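Local coordinates for protein ALDH21) (Physcomitrella patens subsp. patens, PDB 5MZ5) that catalyses the NADP(+)-dependent oxidation of succinic semialdehyde, as an aldehyde dehydrogenase found in lower plants and some vascular plants, at residues A249-F252 with E256-K259; I42-K47 with D79-A84; V404-N409 with V432-N437; K376-K381 with T399-V404. All coordinates share one frame; numbering follows the deposited sequence.

Overall arrangement
The contacts form two well-separated pairs, with interaction 2 across the chain's centre from 3 and 4. Interactions 1 and 2, centres about 13 Å apart, lie near the NADP(+)-binding K212, interaction 1 the closer, joined by salt bridges from R257 to D79 and D83. Interactions 3 and 4, their centres also about 13 Å apart, share V404 and meet at E377 and N409. Interaction 4 is buried and aliphatic, between a helix and a strand with its following loop; interaction 1, partly buried, sets a phenylalanine edge against a backbone carbonyl. Interactions 2 and 3 are surface contacts, one through alanine and leucine methyls at a hairpin turn, the other through an isoleucine methyl against polar groups.

Interaction 1 (A249-F252 with E256-K259)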
loop_
_atom_site.group_PDB
_atom_site.type_symbol
_atom_site.label_atom_id
_atom_site.label_comp_id
_atom_site.label_asym_id
_atom_site.label_seq_id
_atom_site.Cartn_x
_atom_site.Cartn_y
_atom_site.Cartn_z
ATOM N N ALA A 249 20.616 -35.019 7.794
ATOM C CA ALA A 249 20.021 -33.718 8.134
ATOM C C ALA A 249 20.630 -32.526 7.378
ATOM O O ALA A 249 19.901 -31.599 7.031
ATOM C CB ALA A 249 20.078 -33.488 9.639
ATOM N N ASP A 250 21.940 -32.580 7.086
ATOM C CA ASP A 250 22.698 -31.538 6.380
ATOM C C ASP A 250 22.176 -31.205 4.973
ATOM O O ASP A 250 22.358 -30.077 4.519
ATOM C CB ASP A 250 24.208 -31.874 6.333
ATOM C CG ASP A 250 25.069 -30.663 6.025
ATOM O OD1 ASP A 250 24.890 -29.621 6.696
ATOM O OD2 ASP A 250 25.899 -30.744 5.088
ATOM N N MET A 251 21.494 -32.161 4.308
ATOM C CA MET A 251 20.885 -31.969 2.982
ATOM C C MET A 251 19.906 -30.773 2.968
ATOM O O MET A 251 19.884 -30.007 2.007
ATOM C CB MET A 251 20.172 -33.250 2.525
ATOM C CG MET A 251 21.122 -34.440 2.332
ATOM S SD MET A 251 20.280 -35.896 1.678
ATOM C CE MET A 251 19.983 -35.356 -0.020
ATOM N N PHE A 252 19.178 -30.573 4.085
ATOM C CA PHE A 252 18.234 -29.478 4.272
ATOM C C PHE A 252 18.921 -28.113 4.325
ATOM O O PHE A 252 18.291 -27.083 4.032
ATOM C CB PHE A 252 17.390 -29.724 5.528
ATOM C CG PHE A 252 16.338 -30.776 5.276
ATOM C CD1 PHE A 252 16.634 -32.138 5.419
ATOM C CD2 PHE A 252 15.058 -30.415 4.865
ATOM C CE1 PHE A 252 15.662 -33.113 5.155
ATOM C CE2 PHE A 252 14.094 -31.389 4.602
ATOM C CZ PHE A 252 14.404 -32.727 4.735
ATOM N N GLU A 256 21.678 -27.322 -3.123
ATOM C CA GLU A 256 21.572 -26.220 -4.079
ATOM C C GLU A 256 20.234 -26.182 -4.818
ATOM O O GLU A 256 19.903 -25.144 -5.395
ATOM C CB GLU A 256 22.744 -26.240 -5.075
ATOM C CG GLU A 256 24.115 -26.059 -4.431
ATOM C CD GLU A 256 25.304 -26.085 -5.375
ATOM O OE1 GLU A 256 26.312 -26.755 -5.049
ATOM O OE2 GLU A 256 25.232 -25.419 -6.434
ATOM N N ARG A 257 19.443 -27.290 -4.781
ATOM C CA ARG A 257 18.122 -27.336 -5.424
ATOM C C ARG A 257 17.086 -26.497 -4.645
ATOM O O ARG A 257 16.087 -26.082 -5.212
ATOM C CB ARG A 257 17.659 -28.781 -5.648
ATOM C CG ARG A 257 18.414 -29.523 -6.760
ATOM C CD ARG A 257 18.215 -31.036 -6.681
ATOM N NE ARG A 257 18.806 -31.603 -5.461
ATOM C CZ ARG A 257 18.705 -32.871 -5.065
ATOM N NH1 ARG A 257 19.285 -33.267 -3.941
ATOM N NH2 ARG A 257 18.020 -33.749 -5.784
ATOM N N PHE A 258 17.336 -26.238 -3.355
ATOM C CA PHE A 258 16.478 -25.372 -2.552
ATOM C C PHE A 258 16.866 -23.909 -2.784
ATOM O O PHE A 258 18.059 -23.567 -2.797
ATOM C CB PHE A 258 16.608 -25.674 -1.067
ATOM C CG PHE A 258 16.130 -27.018 -0.600
ATOM C CD1 PHE A 258 14.780 -27.346 -0.644
ATOM C CD2 PHE A 258 17.006 -27.907 0.005
ATOM C CE1 PHE A 258 14.331 -28.559 -0.138
ATOM C CE2 PHE A 258 16.552 -29.113 0.531
ATOM C CZ PHE A 258 15.215 -29.425 0.466
ATOM N N LYS A 259 15.845 -23.051 -2.922
ATOM C CA LYS A 259 16.007 -21.604 -3.158
ATOM C C LYS A 259 15.918 -20.804 -1.870
ATOM O O LYS A 259 16.368 -19.655 -1.799
ATOM C CB LYS A 259 14.963 -21.102 -4.183
ATOM C CG LYS A 259 15.082 -21.781 -5.571
ATOM C CD LYS A 259 16.451 -21.626 -6.270
ATOM C CE LYS A 259 16.663 -20.260 -6.907
ATOM N NZ LYS A 259 17.968 -20.154 -7.624
#
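The nearest CA pair across the contact is F252 and F258, 8.2 Å apart, and the CA atoms of M251 and E256 stand 9.1 Å apart; the two pieces run on in roughly the same general sense, too far apart for backbone pairing, and the F258 ring of one spans the gap to the backbone of the other. F258 CB points toward 249-252, and with CG anti to the carbonyl carbon (chi1 -66°) the ring reaches M251 and F252. CE2 lies 3.8 Å from M251 O, and the oxygen sits near the ring plane, so the carbonyl meets the ring's edge, where the C-H groups carry slight positive charge. The same CE2 is 4.1 Å from F252 CA, an oblique approach. F252 itself turns its CB away from 256-259; its ring has A249 O at its own edge, and that oxygen also accepts the bond from F252 N at 3.2 Å. The remaining contact is looser: the M251 methyl, CE, stands 4.5 Å from R257 NH1, beside the edge of the guanidinium. That guanidinium is held by salt bridges to D255, D79 and D83, which probably fix its orientation. This short helix and the loop after it lie in the connection from strand 239-241 to strand 260-264, two parallel strands of the Rossmann-type sheet with 209-212 and 182-185 between them. F252 packs on V185, V210 and K212, the last an NADP(+)-binding residue; F258 reaches V210 and S183, and M251, R257 and F258 all touch helix 75-94.

Interaction 2 (I42-K47 with D79-A84); sequences IFLASK and DDAIDA
L44 and A45 meet the helix at A81 and A84, and everything that passes between 42-47 and 79-84 is van der Waals contact. The nearest CA atoms, those of A45 and A81, are only 5.4 Å apart, which small residues on both sides permit. A45 CB meets A84 CB methyl to methyl at 3.5 Å, a tight fit. L44 uses a single branch: with CG anti to the backbone nitrogen (chi1 173°), CD1 is carried to the helix, 3.8 Å from A81 CB and 3.7 Å from A81 N. It also grazes the aliphatic part of D80, with CD1 4.2 Å from D80 CB. The carboxylate of D80 is engaged elsewhere, in a salt bridge with K76.

Hydrogen bonds within 42-47 shape the turn. L44 N donates to K47 O at 2.9 Å and K47 N to L44 O at 3.1 Å, closing a type I' turn in which A45 and S46 both have positive phi. This two-residue beta hairpin joins strands 38-44 and 47-49 and presents A45 at its tip.

Outside the pair, the turn is tied to the region of strand 239-241: A45 N bonds S240 OG, and S46 pairs with F239 through the backbone. S46 O is hydrogen-bonded to H229 ND1 of helix 219-229, while A81 of helix 75-94 packs on S240.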
loop_
_atom_site.group_PDB
_atom_site.type_symbol
_atom_site.label_atom_id
_atom_site.label_comp_id
_atom_site.label_asym_id
_atom_site.label_seq_id
_atom_site.Cartn_x
_atom_site.Cartn_y
_atom_site.Cartn_z
ATOM N N ILE A 42 5.266 -41.516 6.314
ATOM C CA ILE A 42 5.980 -40.287 6.004
ATOM C C ILE A 42 5.552 -39.911 4.596
ATOM O O ILE A 42 4.964 -40.745 3.895
ATOM C CB ILE A 42 7.513 -40.347 6.239
ATOM C CG1 ILE A 42 8.197 -41.435 5.383
ATOM C CG2 ILE A 42 7.780 -40.551 7.729
ATOM C CD1 ILE A 42 9.750 -41.391 5.331
ATOM N N PHE A 43 5.785 -38.660 4.197
ATOM C CA PHE A 43 5.320 -38.216 2.902
ATOM C C PHE A 43 6.456 -37.905 1.975
ATOM O O PHE A 43 7.279 -37.049 2.257
ATOM C CB PHE A 43 4.306 -37.059 3.060
ATOM C CG PHE A 43 3.042 -37.578 3.717
ATOM C CD1 PHE A 43 2.019 -38.134 2.953
ATOM C CD2 PHE A 43 2.922 -37.610 5.108
ATOM C CE1 PHE A 43 0.884 -38.682 3.566
ATOM C CE2 PHE A 43 1.804 -38.178 5.713
ATOM C CZ PHE A 43 0.797 -38.719 4.937
ATOM N N LEU A 44 6.517 -38.658 0.879
ATOM C CA LEU A 44 7.550 -38.549 -0.137
ATOM C C LEU A 44 6.884 -38.231 -1.458
ATOM O O LEU A 44 6.149 -39.067 -1.999
ATOM C CB LEU A 44 8.368 -39.855 -0.198
ATOM C CG LEU A 44 9.404 -40.009 -1.324
ATOM C CD1 LEU A 44 10.462 -38.936 -1.251
ATOM C CD2 LEU A 44 10.088 -41.364 -1.246
ATOM N N ALA A 45 7.128 -36.997 -1.967
ATOM C CA ALA A 45 6.564 -36.484 -3.218
ATOM C C ALA A 45 5.021 -36.645 -3.217
ATOM O O ALA A 45 4.450 -37.223 -4.154
ATOM C CB ALA A 45 7.197 -37.197 -4.411
ATOM N N SER A 46 4.380 -36.167 -2.102
ATOM C CA SER A 46 2.929 -36.148 -1.812
ATOM C C SER A 46 2.305 -37.494 -1.431
ATOM O O SER A 46 1.094 -37.562 -1.192
ATOM C CB SER A 46 2.143 -35.549 -2.981
ATOM O OG SER A 46 2.775 -34.406 -3.527
ATOM N N LYS A 47 3.113 -38.561 -1.391
ATOM C CA LYS A 47 2.593 -39.905 -1.169
ATOM C C LYS A 47 3.015 -40.537 0.163
ATOM O O LYS A 47 4.168 -40.386 0.577
ATOM C CB LYS A 47 2.942 -40.825 -2.366
ATOM C CG LYS A 47 2.421 -40.279 -3.700
ATOM C CD LYS A 47 2.002 -41.371 -4.655
ATOM C CE LYS A 47 1.178 -40.862 -5.815
ATOM N NZ LYS A 47 -0.143 -40.299 -5.397
ATOM N N ASP A 79 16.790 -37.229 -1.583
ATOM C CA ASP A 79 17.137 -36.885 -2.963
ATOM C C ASP A 79 15.919 -36.891 -3.876
ATOM O O ASP A 79 15.739 -35.958 -4.649
ATOM C CB ASP A 79 18.194 -37.838 -3.522
ATOM C CG ASP A 79 19.592 -37.311 -3.375
ATOM O OD1 ASP A 79 19.779 -36.079 -3.515
ATOM O OD2 ASP A 79 20.512 -38.131 -3.133
ATOM N N ASP A 80 15.085 -37.931 -3.758
ATOM C CA ASP A 80 13.855 -38.104 -4.532
ATOM C C ASP A 80 12.845 -37.011 -4.200
ATOM O O ASP A 80 12.191 -36.506 -5.113
ATOM C CB ASP A 80 13.242 -39.510 -4.309
ATOM C CG ASP A 80 14.063 -40.680 -4.838
ATOM O OD1 ASP A 80 14.954 -40.451 -5.685
ATOM O OD2 ASP A 80 13.810 -41.824 -4.409
ATOM N N ALA A 81 12.755 -36.624 -2.901
ATOM C CA ALA A 81 11.868 -35.568 -2.408
ATOM C C ALA A 81 12.236 -34.228 -3.016
ATOM O O ALA A 81 11.353 -33.500 -3.492
ATOM C CB ALA A 81 11.923 -35.496 -0.884
ATOM N N ILE A 82 13.543 -33.909 -3.009
ATOM C CA ILE A 82 14.041 -32.648 -3.559
ATOM C C ILE A 82 13.850 -32.612 -5.101
ATOM O O ILE A 82 13.382 -31.595 -5.626
ATOM C CB ILE A 82 15.495 -32.316 -3.099
ATOM C CG1 ILE A 82 15.631 -32.363 -1.559
ATOM C CG2 ILE A 82 15.893 -30.946 -3.621
ATOM C CD1 ILE A 82 17.096 -32.434 -0.991
ATOM N N ASP A 83 14.167 -33.728 -5.809
ATOM C CA ASP A 83 13.951 -33.822 -7.263
ATOM C C ASP A 83 12.474 -33.605 -7.625
ATOM O O ASP A 83 12.187 -32.929 -8.615
ATOM C CB ASP A 83 14.431 -35.172 -7.819
ATOM C CG ASP A 83 15.926 -35.278 -7.988
ATOM O OD1 ASP A 83 16.583 -34.225 -8.140
ATOM O OD2 ASP A 83 16.443 -36.414 -7.988
ATOM N N ALA A 84 11.556 -34.203 -6.838
ATOM C CA ALA A 84 10.113 -34.088 -7.041
ATOM C C ALA A 84 9.621 -32.657 -6.815
ATOM O O ALA A 84 8.757 -32.215 -7.555
ATOM C CB ALA A 84 9.370 -35.060 -6.136
#

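Interaction 3 (V404-N409 with V432-N437)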
loop_
_atom_site.group_PDB
_atom_site.type_symbol
_atom_site.label_atom_id
_atom_site.label_comp_id
_atom_site.label_asym_id
_atom_site.label_seq_id
_atom_site.Cartn_x
_atom_site.Cartn_y
_atom_site.Cartn_z
ATOM N N VAL A 404 19.245 -12.023 40.240
ATOM C CA VAL A 404 20.214 -12.936 39.642
ATOM C C VAL A 404 21.265 -12.072 38.897
ATOM O O VAL A 404 20.881 -11.236 38.072
ATOM C CB VAL A 404 19.534 -13.984 38.724
ATOM C CG1 VAL A 404 20.563 -14.782 37.926
ATOM C CG2 VAL A 404 18.645 -14.918 39.536
ATOM N N PRO A 405 22.581 -12.220 39.202
ATOM C CA PRO A 405 23.585 -11.389 38.508
ATOM C C PRO A 405 23.733 -11.718 37.020
ATOM O O PRO A 405 23.393 -12.813 36.580
ATOM C CB PRO A 405 24.875 -11.637 39.309
ATOM C CG PRO A 405 24.686 -12.965 39.916
ATOM C CD PRO A 405 23.216 -13.117 40.194
ATOM N N ILE A 406 24.233 -10.745 36.257
ATOM C CA ILE A 406 24.445 -10.790 34.808
ATOM C C ILE A 406 25.349 -11.972 34.357
ATOM O O ILE A 406 25.165 -12.478 33.257
ATOM C CB ILE A 406 24.952 -9.392 34.295
ATOM C CG1 ILE A 406 24.804 -9.248 32.770
ATOM C CG2 ILE A 406 26.383 -9.052 34.765
ATOM C CD1 ILE A 406 23.458 -8.706 32.296
ATOM N N GLU A 407 26.300 -12.402 35.203
ATOM C CA GLU A 407 27.222 -13.493 34.875
ATOM C C GLU A 407 26.547 -14.888 34.913
ATOM O O GLU A 407 27.032 -15.801 34.233
ATOM C CB GLU A 407 28.512 -13.445 35.728
ATOM C CG GLU A 407 28.306 -13.395 37.239
ATOM C CD GLU A 407 28.125 -12.030 37.886
ATOM O OE1 GLU A 407 28.233 -11.963 39.132
ATOM O OE2 GLU A 407 27.869 -11.034 37.167
ATOM N N ALA A 408 25.430 -15.047 35.671
ATOM C CA ALA A 408 24.697 -16.325 35.740
ATOM C C ALA A 408 24.035 -16.682 34.405
ATOM O O ALA A 408 23.478 -15.801 33.731
ATOM C CB ALA A 408 23.657 -16.289 36.846
ATOM N N ASN A 409 24.111 -17.981 34.021
ATOM C CA ASN A 409 23.528 -18.518 32.781
ATOM C C ASN A 409 22.031 -18.265 32.673
ATOM O O ASN A 409 21.543 -18.016 31.567
ATOM C CB ASN A 409 23.803 -20.005 32.637
ATOM C CG ASN A 409 25.193 -20.326 32.177
ATOM O OD1 ASN A 409 25.705 -19.756 31.212
ATOM N ND2 ASN A 409 25.822 -21.283 32.837
ATOM N N VAL A 432 14.411 0.252 30.547
ATOM C CA VAL A 432 14.415 0.023 29.097
ATOM C C VAL A 432 15.817 -0.436 28.651
ATOM O O VAL A 432 15.937 -1.405 27.900
ATOM C CB VAL A 432 13.916 1.261 28.289
ATOM C CG1 VAL A 432 14.049 1.033 26.775
ATOM C CG2 VAL A 432 12.473 1.618 28.655
ATOM N N LYS A 433 16.860 0.256 29.142
ATOM C CA LYS A 433 18.259 -0.051 28.887
ATOM C C LYS A 433 18.583 -1.489 29.384
ATOM O O LYS A 433 19.253 -2.247 28.677
ATOM C CB LYS A 433 19.165 0.994 29.568
ATOM C CG LYS A 433 20.638 0.850 29.204
ATOM C CD LYS A 433 21.518 1.863 29.922
ATOM C CE LYS A 433 22.964 1.643 29.571
ATOM N NZ LYS A 433 23.838 2.666 30.206
ATOM N N GLU A 434 18.054 -1.874 30.557
ATOM C CA GLU A 434 18.265 -3.207 31.096
ATOM C C GLU A 434 17.514 -4.287 30.302
ATOM O O GLU A 434 18.019 -5.405 30.167
ATOM C CB GLU A 434 17.963 -3.269 32.607
ATOM C CG GLU A 434 18.563 -4.479 33.302
ATOM C CD GLU A 434 20.035 -4.786 33.083
ATOM O OE1 GLU A 434 20.812 -3.868 32.727
ATOM O OE2 GLU A 434 20.419 -5.954 33.306
ATOM N N CYS A 435 16.319 -3.947 29.764
ATOM C CA CYS A 435 15.543 -4.838 28.886
ATOM C C CYS A 435 16.380 -5.194 27.662
ATOM O O CYS A 435 16.376 -6.348 27.231
ATOM C CB CYS A 435 14.230 -4.176 28.472
ATOM S SG CYS A 435 12.959 -4.236 29.746
ATOM N N ASN A 436 17.113 -4.195 27.133
ATOM C CA ASN A 436 17.994 -4.284 25.975
ATOM C C ASN A 436 19.324 -4.933 26.279
ATOM O O ASN A 436 20.038 -5.267 25.334
ATOM C CB ASN A 436 18.223 -2.885 25.355
ATOM C CG ASN A 436 16.991 -2.306 24.722
ATOM O OD1 ASN A 436 16.051 -3.021 24.342
ATOM N ND2 ASN A 436 16.993 -1.001 24.548
ATOM N N ASN A 437 19.668 -5.098 27.584
ATOM C CA ASN A 437 20.933 -5.684 28.047
ATOM C C ASN A 437 20.904 -7.218 27.916
ATOM O O ASN A 437 20.871 -7.964 28.912
ATOM C CB ASN A 437 21.287 -5.196 29.476
ATOM C CG ASN A 437 22.691 -5.537 29.903
ATOM O OD1 ASN A 437 23.521 -5.950 29.094
ATOM N ND2 ASN A 437 22.991 -5.381 31.190
#
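The type I beta turn from P405 to A408, in the loop between strand 395-402 and helix 409-412, projects I406 toward E434 of helix 428-435 and N437 in the chain after it. I406 and N437 approach from opposite directions and meet through one methyl: I406 CD1 lies over the amide of N437, above ND2 rather than in its plane, 3.5 Å from N437 ND2 and 4.0 Å from N437 CG. The more distant neighbour of CD1 is E434 OE2, at 4.2 Å. Both side chains are extended by an anti first torsion, I406 CG1 at -163°, which brings their ends together across a CA separation of 9.2 Å. The amide is not loose. N437 ND2 donates to E434 OE1 over 3.1 Å, nearly straight at 162°; OE1 is met on its syn side but 29° out of the carboxylate plane, with the oxygen lying close to the amide plane. This bond probably restrains the rotation of the amide. E434 OE2 in turn forms a salt bridge with R411, which also bonds N437 O. R411 sits on helix 409-412, on which I406 packs as well, so this surface contact brings together the turn, that short helix and helix 428-435 with the residues that follow it.

Interaction 4 (K376-K381 with T399-V404); sequences KEAVAK and TVIEDV
A378 and V379 of the helix meet I401 of the strand and V404 of the loop after it entirely through aliphatic groups. A378 CB points toward 399-404 and its methyl is received by both branches of V404: CG1 and CG2 each lie 3.9 Å from it, so the valine straddles the alanine. I401 CD1 approaches the same methyl at 4.0 Å. At the side, V379 CG1 comes within 4.2 Å of I401 CG2, so I401 uses two branches, its chain end for A378 and CG2 for V379. The first torsion of I401, -28°, lies well short of the staggered value, which may reflect slight strain in this buried side chain. The backbones come to 5.8 Å at the CA atoms of A378 and V404, as an alanine allows.

This is helix-on-sheet packing in the catalytic domain of an aldehyde dehydrogenase. Helix 365-380 covers one face of strand 395-402, which runs parallel to strand 419-425; I401 and V404 also touch L421 of that neighbour. V400 faces helix 333-345, packing on F340 and V344.

The salt bridge of the helix-side segment stays within it: K381 NZ, just past the helix, meets E377 OE2 at 2.9 Å, on the anti side of that oxygen and 16° out of the carboxylate plane. The other oxygen, E377 OE1, probably accepts from N409 ND2, and K381 packs on P405, E407 and A408 in the loop that follows the strand.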
loop_
_atom_site.group_PDB
_atom_site.type_symbol
_atom_site.label_atom_id
_atom_site.label_comp_id
_atom_site.label_asym_id
_atom_site.label_seq_id
_atom_site.Cartn_x
_atom_site.Cartn_y
_atom_site.Cartn_z
ATOM N N LYS A 376 20.188 -23.603 40.364
ATOM C CA LYS A 376 21.160 -23.769 41.449
ATOM C C LYS A 376 22.336 -22.793 41.279
ATOM O O LYS A 376 22.726 -22.134 42.241
ATOM C CB LYS A 376 21.659 -25.225 41.556
ATOM C CG LYS A 376 20.616 -26.201 42.095
ATOM C CD LYS A 376 21.237 -27.512 42.520
ATOM C CE LYS A 376 20.437 -28.731 42.137
ATOM N NZ LYS A 376 20.809 -29.223 40.775
ATOM N N GLU A 377 22.842 -22.653 40.044
ATOM C CA GLU A 377 23.927 -21.730 39.727
ATOM C C GLU A 377 23.518 -20.270 40.017
ATOM O O GLU A 377 24.320 -19.526 40.579
ATOM C CB GLU A 377 24.366 -21.906 38.269
ATOM C CG GLU A 377 25.562 -21.062 37.853
ATOM C CD GLU A 377 25.539 -20.545 36.426
ATOM O OE1 GLU A 377 24.837 -21.145 35.579
ATOM O OE2 GLU A 377 26.244 -19.548 36.147
ATOM N N ALA A 378 22.267 -19.883 39.663
ATOM C CA ALA A 378 21.720 -18.540 39.890
ATOM C C ALA A 378 21.691 -18.209 41.384
ATOM O O ALA A 378 22.098 -17.106 41.762
ATOM C CB ALA A 378 20.326 -18.422 39.286
ATOM N N VAL A 379 21.257 -19.181 42.229
ATOM C CA VAL A 379 21.196 -19.018 43.677
ATOM C C VAL A 379 22.628 -18.986 44.283
ATOM O O VAL A 379 22.876 -18.189 45.190
ATOM C CB VAL A 379 20.227 -20.004 44.411
ATOM C CG1 VAL A 379 18.834 -20.050 43.767
ATOM C CG2 VAL A 379 20.807 -21.397 44.592
ATOM N N ALA A 380 23.569 -19.793 43.727
ATOM C CA ALA A 380 24.982 -19.852 44.167
ATOM C C ALA A 380 25.706 -18.514 43.910
ATOM O O ALA A 380 26.552 -18.104 44.698
ATOM C CB ALA A 380 25.717 -20.990 43.457
ATOM N N LYS A 381 25.322 -17.824 42.826
ATOM C CA LYS A 381 25.869 -16.538 42.414
ATOM C C LYS A 381 25.217 -15.324 43.124
ATOM O O LYS A 381 25.579 -14.179 42.825
ATOM C CB LYS A 381 25.809 -16.406 40.889
ATOM C CG LYS A 381 26.901 -17.193 40.183
ATOM C CD LYS A 381 26.959 -16.859 38.704
ATOM C CE LYS A 381 28.273 -17.271 38.077
ATOM N NZ LYS A 381 28.372 -18.744 37.898
ATOM N N THR A 399 9.302 -21.517 38.931
ATOM C CA THR A 399 10.329 -20.864 39.729
ATOM C C THR A 399 10.391 -19.364 39.514
ATOM O O THR A 399 10.228 -18.896 38.393
ATOM C CB THR A 399 11.689 -21.520 39.387
ATOM O OG1 THR A 399 11.582 -22.940 39.484
ATOM C CG2 THR A 399 12.834 -21.028 40.255
ATOM N N VAL A 400 10.680 -18.624 40.598
ATOM C CA VAL A 400 10.917 -17.174 40.624
ATOM C C VAL A 400 12.192 -16.921 41.434
ATOM O O VAL A 400 12.296 -17.355 42.571
ATOM C CB VAL A 400 9.728 -16.303 41.130
ATOM C CG1 VAL A 400 10.029 -14.811 40.947
ATOM C CG2 VAL A 400 8.428 -16.671 40.417
ATOM N N ILE A 401 13.168 -16.253 40.823
ATOM C CA ILE A 401 14.444 -15.922 41.460
ATOM C C ILE A 401 14.656 -14.412 41.367
ATOM O O ILE A 401 14.528 -13.827 40.294
ATOM C CB ILE A 401 15.677 -16.715 40.929
ATOM C CG1 ILE A 401 15.301 -18.115 40.368
ATOM C CG2 ILE A 401 16.764 -16.799 42.022
ATOM C CD1 ILE A 401 16.400 -18.825 39.556
ATOM N N GLU A 402 15.001 -13.812 42.493
ATOM C CA GLU A 402 15.227 -12.389 42.657
ATOM C C GLU A 402 16.724 -12.041 42.623
ATOM O O GLU A 402 17.541 -12.772 43.175
ATOM C CB GLU A 402 14.583 -11.963 43.986
ATOM C CG GLU A 402 14.771 -10.523 44.410
ATOM C CD GLU A 402 14.078 -10.269 45.733
ATOM O OE1 GLU A 402 14.652 -10.613 46.795
ATOM O OE2 GLU A 402 12.909 -9.826 45.697
ATOM N N ASP A 403 17.064 -10.925 41.936
ATOM C CA ASP A 403 18.412 -10.340 41.814
ATOM C C ASP A 403 19.508 -11.327 41.351
ATOM O O ASP A 403 20.578 -11.425 41.962
ATOM C CB ASP A 403 18.814 -9.621 43.126
ATOM C CG ASP A 403 17.866 -8.496 43.518
ATOM O OD1 ASP A 403 17.262 -7.871 42.599
ATOM O OD2 ASP A 403 17.712 -8.246 44.739
ATOM N N VAL A 404 19.245 -12.023 40.240
ATOM C CA VAL A 404 20.214 -12.936 39.642
ATOM C C VAL A 404 21.265 -12.072 38.897
ATOM O O VAL A 404 20.881 -11.236 38.072
ATOM C CB VAL A 404 19.534 -13.984 38.724
ATOM C CG1 VAL A 404 20.563 -14.782 37.926
ATOM C CG2 VAL A 404 18.645 -14.918 39.536
#